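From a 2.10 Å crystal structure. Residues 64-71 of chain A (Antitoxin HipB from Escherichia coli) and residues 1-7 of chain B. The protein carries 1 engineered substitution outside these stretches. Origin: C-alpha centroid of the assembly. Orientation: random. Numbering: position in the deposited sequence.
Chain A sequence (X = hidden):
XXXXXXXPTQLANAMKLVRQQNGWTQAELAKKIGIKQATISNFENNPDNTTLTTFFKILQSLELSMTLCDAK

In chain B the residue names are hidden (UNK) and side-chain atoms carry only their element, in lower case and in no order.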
ATOM      1  N   LEU A  64       4.719  10.637  -5.737  1.00 13.64           N
ATOM      2  CA  LEU A  64       3.432  10.002  -5.836  1.00 13.34           C
ATOM      3  C   LEU A  64       2.718   9.928  -4.497  1.00 14.78           C
ATOM      4  O   LEU A  64       3.324   9.961  -3.458  1.00 12.71           O
ATOM      5  CB  LEU A  64       3.566   8.578  -6.357  1.00 13.51           C
ATOM      6  CG  LEU A  64       4.151   8.319  -7.740  1.00 14.73           C
ATOM      7  CD1 LEU A  64       4.375   6.841  -7.937  1.00 11.68           C
ATOM      8  CD2 LEU A  64       3.256   8.885  -8.806  1.00 12.99           C
ATOM      9  N   SER A  65       1.419   9.757  -4.601  1.00 12.97           N
ATOM     10  CA  SER A  65       0.507   9.479  -3.530  1.00 15.99           C
ATOM     11  C   SER A  65      -0.329   8.296  -4.028  1.00 14.98           C
ATOM     12  O   SER A  65      -0.084   7.783  -5.098  1.00 15.10           O
ATOM     13  CB  SER A  65      -0.372  10.695  -3.244  1.00 16.49           C
ATOM     14  OG  SER A  65      -1.300  10.439  -2.236  1.00 19.86           O
ATOM     15  N   MET A  66      -1.301   7.874  -3.239  1.00 12.17           N
ATOM     16  CA  MET A  66      -2.231   6.835  -3.628  1.00 13.70           C
ATOM     17  C   MET A  66      -3.624   7.136  -3.106  1.00 15.21           C
ATOM     18  O   MET A  66      -3.754   7.870  -2.166  1.00 13.57           O
ATOM     19  CB  MET A  66      -1.792   5.501  -3.067  1.00 13.92           C
ATOM     20  CG  MET A  66      -1.709   5.494  -1.553  1.00 17.83           C
ATOM     21  SD  MET A  66      -2.381   4.020  -0.823  1.00 23.42           S
ATOM     22  CE  MET A  66      -4.073   4.114  -1.264  1.00 17.31           C
ATOM     23  N   THR A  67      -4.635   6.543  -3.716  1.00 13.42           N
ATOM     24  CA  THR A  67      -5.995   6.549  -3.190  1.00 17.85           C
ATOM     25  C   THR A  67      -6.635   5.169  -3.273  1.00 17.86           C
ATOM     26  O   THR A  67      -6.274   4.356  -4.088  1.00 16.25           O
ATOM     27  CB  THR A  67      -6.937   7.565  -3.880  1.00 19.68           C
ATOM     28  OG1 THR A  67      -7.308   7.094  -5.169  1.00 25.74           O
ATOM     29  CG2 THR A  67      -6.290   8.896  -4.023  1.00 22.35           C
ATOM     30  N   LEU A  68      -7.587   4.942  -2.403  1.00 11.45           N
ATOM     31  CA  LEU A  68      -8.482   3.826  -2.503  1.00 14.78           C
ATOM     32  C   LEU A  68      -9.521   4.038  -3.591  1.00 17.18           C
ATOM     33  O   LEU A  68      -9.787   5.142  -3.988  1.00 16.92           O
ATOM     34  CB  LEU A  68      -9.157   3.560  -1.179  1.00 13.81           C
ATOM     35  CG  LEU A  68      -8.254   3.411   0.027  1.00 14.67           C
ATOM     36  CD1 LEU A  68      -9.014   3.685   1.300  1.00 16.50           C
ATOM     37  CD2 LEU A  68      -7.588   2.062   0.057  1.00 13.65           C
ATOM     38  N   CYS A  69     -10.070   2.944  -4.064  1.00 15.44           N
ATOM     39  CA  CYS A  69     -11.145   2.950  -5.020  1.00 19.58           C
ATOM     40  C   CYS A  69     -11.891   1.631  -4.970  1.00 21.92           C
ATOM     41  O   CYS A  69     -11.461   0.694  -4.341  1.00 15.81           O
ATOM     42  CB  CYS A  69     -10.645   3.208  -6.434  1.00 24.54           C
ATOM     43  SG  CYS A  69      -9.461   2.017  -7.019  1.00 24.26           S
ATOM     44  N   ASP A  70     -13.003   1.578  -5.682  1.00 24.55           N
ATOM     45  CA  ASP A  70     -13.773   0.364  -5.770  1.00 25.21           C
ATOM     46  C   ASP A  70     -13.024  -0.697  -6.549  1.00 25.01           C
ATOM     47  O   ASP A  70     -12.351  -0.420  -7.506  1.00 23.51           O
ATOM     48  CB  ASP A  70     -15.135   0.639  -6.369  1.00 34.81           C
ATOM     49  CG  ASP A  70     -15.937   1.612  -5.542  1.00 35.43           C
ATOM     50  OD1 ASP A  70     -15.813   1.618  -4.310  1.00 38.10           O
ATOM     51  OD2 ASP A  70     -16.674   2.395  -6.129  1.00 51.34           O
ATOM     52  N   ALA A  71     -13.144  -1.922  -6.093  1.00 21.37           N
ATOM     53  CA  ALA A  71     -12.531  -3.063  -6.733  1.00 24.92           C
ATOM     54  C   ALA A  71     -13.072  -3.303  -8.165  1.00 31.64           C
ATOM     55  O   ALA A  71     -12.353  -3.764  -9.052  1.00 22.56           O
ATOM     56  CB  ALA A  71     -12.697  -4.292  -5.870  1.00 21.64           C
TER
ATOM     57  N   UNK B   1     -15.925   9.526  -1.160  1.00 55.05           N
ATOM     58  CA  UNK B   1     -14.840  10.501  -1.121  1.00 57.69           C
ATOM     59  C   UNK B   1     -13.526   9.816  -0.750  1.00 48.33           C
ATOM     60  O   UNK B   1     -13.142   9.772   0.417  1.00 48.04           O
ATOM     61  c   UNK B   1     -15.163  11.642  -0.134  1.00 62.44           C
ATOM     62  o   UNK B   1     -14.140  12.632  -0.086  1.00 58.01           O
ATOM     63  N   UNK B   2     -12.842   9.292  -1.754  1.00 37.51           N
ATOM     64  CA  UNK B   2     -11.536   8.719  -1.532  1.00 30.91           C
ATOM     65  C   UNK B   2     -10.479   9.786  -1.795  1.00 29.71           C
ATOM     66  O   UNK B   2     -10.292  10.238  -2.907  1.00 31.01           O
ATOM     67  c   UNK B   2     -13.440   4.369  -2.387  1.00 25.60           C
ATOM     68  c   UNK B   2     -11.340   7.490  -2.411  1.00 27.83           C
ATOM     69  c   UNK B   2     -13.486   4.063  -1.059  1.00 23.63           C
ATOM     70  c   UNK B   2     -12.090   6.278  -1.937  1.00 25.41           C
ATOM     71  c   UNK B   2     -12.759   5.476  -2.820  1.00 28.14           C
ATOM     72  c   UNK B   2     -12.825   4.853  -0.163  1.00 28.29           C
ATOM     73  c   UNK B   2     -12.132   5.953  -0.604  1.00 27.90           C
ATOM     74  N   UNK B   3      -9.830  10.201  -0.727  1.00 21.21           N
ATOM     75  CA  UNK B   3      -8.777  11.194  -0.754  1.00 22.75           C
ATOM     76  C   UNK B   3      -7.393  10.596  -0.986  1.00 17.65           C
ATOM     77  O   UNK B   3      -7.196   9.421  -0.820  1.00 13.74           O
ATOM     78  c   UNK B   3     -10.423  13.624   1.591  1.00 38.42           C
ATOM     79  c   UNK B   3      -8.801  11.992   0.543  1.00 22.57           C
ATOM     80  n   UNK B   3     -11.217  14.425   0.902  1.00 34.67           N
ATOM     81  c   UNK B   3     -10.212  12.244   1.038  1.00 36.40           C
ATOM     82  o   UNK B   3      -9.902  13.949   2.635  1.00 35.93           O
ATOM     83  N   UNK B   4      -6.437  11.442  -1.316  1.00 14.81           N
ATOM     84  CA  UNK B   4      -5.050  11.046  -1.340  1.00 15.15           C
ATOM     85  C   UNK B   4      -4.565  10.649   0.059  1.00 17.14           C
ATOM     86  O   UNK B   4      -4.899  11.282   1.045  1.00 11.43           O
ATOM     87  c   UNK B   4      -4.186  12.146  -1.926  1.00 14.12           C
ATOM     88  n   UNK B   4      -3.030  14.827  -5.896  1.00 26.66           N
ATOM     89  c   UNK B   4      -3.900  13.752  -5.394  1.00 23.67           C
ATOM     90  c   UNK B   4      -3.701  13.577  -3.914  1.00 17.00           C
ATOM     91  c   UNK B   4      -4.434  12.375  -3.400  1.00 18.03           C
ATOM     92  N   UNK B   5      -3.792   9.583   0.090  1.00 11.12           N
ATOM     93  CA  UNK B   5      -3.232   8.989   1.286  1.00 12.47           C
ATOM     94  C   UNK B   5      -1.701   8.985   1.222  1.00 12.86           C
ATOM     95  O   UNK B   5      -1.131   8.658   0.200  1.00 12.27           O
ATOM     96  c   UNK B   5      -6.097   6.442   1.568  1.00 16.08           C
ATOM     97  c   UNK B   5      -3.809   7.572   1.492  1.00 11.86           C
ATOM     98  c   UNK B   5      -5.315   7.698   1.730  1.00 12.48           C
ATOM     99  c   UNK B   5      -3.080   6.807   2.589  1.00  8.01           C
ATOM    100  N   UNK B   6      -1.072   9.406   2.309  1.00  9.44           N
ATOM    101  CA  UNK B   6       0.358   9.601   2.386  1.00 10.49           C
ATOM    102  C   UNK B   6       1.116   8.782   3.434  1.00 12.16           C
ATOM    103  O   UNK B   6       2.299   8.880   3.528  1.00 11.16           O
ATOM    104  c   UNK B   6      -1.201  12.405   1.539  1.00 14.18           C
ATOM    105  o   UNK B   6      -1.421  14.373  -1.447  1.00 17.51           O
ATOM    106  c   UNK B   6       0.885  12.367   0.433  1.00 13.17           C
ATOM    107  c   UNK B   6      -0.913  13.594  -0.478  1.00 15.56           C
ATOM    108  c   UNK B   6       0.384  13.168  -0.550  1.00 13.64           C
ATOM    109  c   UNK B   6       0.666  11.082   2.574  1.00 12.31           C
ATOM    110  c   UNK B   6      -1.705  13.219   0.565  1.00 13.12           C
ATOM    111  c   UNK B   6       0.107  11.971   1.496  1.00 14.54           C
ATOM    112  N   UNK B   7       0.414   8.010   4.240  1.00 10.04           N
ATOM    113  CA  UNK B   7       1.057   7.204   5.258  1.00  9.04           C
ATOM    114  C   UNK B   7       0.296   5.946   5.663  1.00  8.88           C
ATOM    115  O   UNK B   7      -0.886   5.824   5.456  1.00  9.52           O
ATOM    116  o   UNK B   7       0.212   8.275   7.277  1.00 11.00           O
ATOM    117  c   UNK B   7       1.366   8.028   6.514  1.00 13.24           C
TER
HETATM  118  O   HOH W   1      -8.481   7.073  -0.612  1.00 17.00           O

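Chain A contributes a strand, residues 64 to 70, and the first residues of chain B run along it in a roughly antiparallel direction, the two end-to-end vectors lying 150° apart.

Position 1 carries one carbon followed by one oxygen, a short hydroxymethyl group. It lies out of reach of the strand. One carbon and one oxygen make this Ser B1.

Position 2 has seven side-chain carbons and no heteroatom: one carbon leads to a six-membered ring. The CA-to-CB bond points toward chain A, and the ring settles on the strand at Leu A68. A ring without a hydroxyl is Phe B2. CB of Leu A68 sits 4.0 Å from the ring centroid and only 15° off its normal, a CH-pi contact over the face, while Asp A70 OD1 lies near the ring plane at the edge, 4.1 Å from Phe B2 CE2.

At position 3 a chain of three carbons ends in one oxygen and one nitrogen on the same carbon, a terminal amide. Its CA-to-CB bond points away from the strand, so the residue meets it mainly through its backbone. The length of the chain before the amide gives Gln B3. The backbone O of Gln B3 is 3.4 Å from Thr A67 CG2 and also accepts from a water at 2.7 Å; that water in turn accepts from Leu A68 N at 2.9 Å, bridging the two backbones.

Position 4 shows four carbons in an unbranched row closed by a nitrogen. Its CB approaches Ser A65 OG to 3.4 Å, but the end of the chain leads away. This is Lys B4, extended beyond CB with chi2 to chi4 all t, and its NZ is hydrogen-bonded elsewhere in the structure. Its CA makes a CA-H...O contact with Met A66 O, at 3.5 Å.

Position 5 has four carbons, forked at the first, with one arm two carbons long. The longer arm reaches into the apolar space beside Met A66 and Leu A68. Beta branching with unequal arms identifies Ile B5, whose CD1 lies 4.2 Å from Met A66 CE and 4.0 Å from Leu A68 CD1.

Position 6 has one carbon, a six-carbon ring and an oxygen on the ring, and Ser A65 OG lies over one ring face. The phenolic oxygen names it Tyr B6; its CE2 is 3.6 Å from Ser A65 OG.

Position 7 again has one carbon and one oxygen, out of reach of the strand. It is Ser B7, at the N-cap position, its side chain capping a backbone N just past the stretch.

The contact is fixed by a single antiparallel bridge between Met A66 and Ile B5: Ile B5 N donates to Met A66 O at 2.8 Å. Beside it, Ser A65 OG donates to Ile B5 O at 3.0 Å, so both backbone polar groups of Ile B5 are engaged by the strand. Around these bonds, Phe B2 and Ile B5 pack against Leu A68, and they are the two chain B residues most covered by the strand; 489 Å² is buried between the two stretches, both sides summed.

Chain B (1-7) SFQKIYS
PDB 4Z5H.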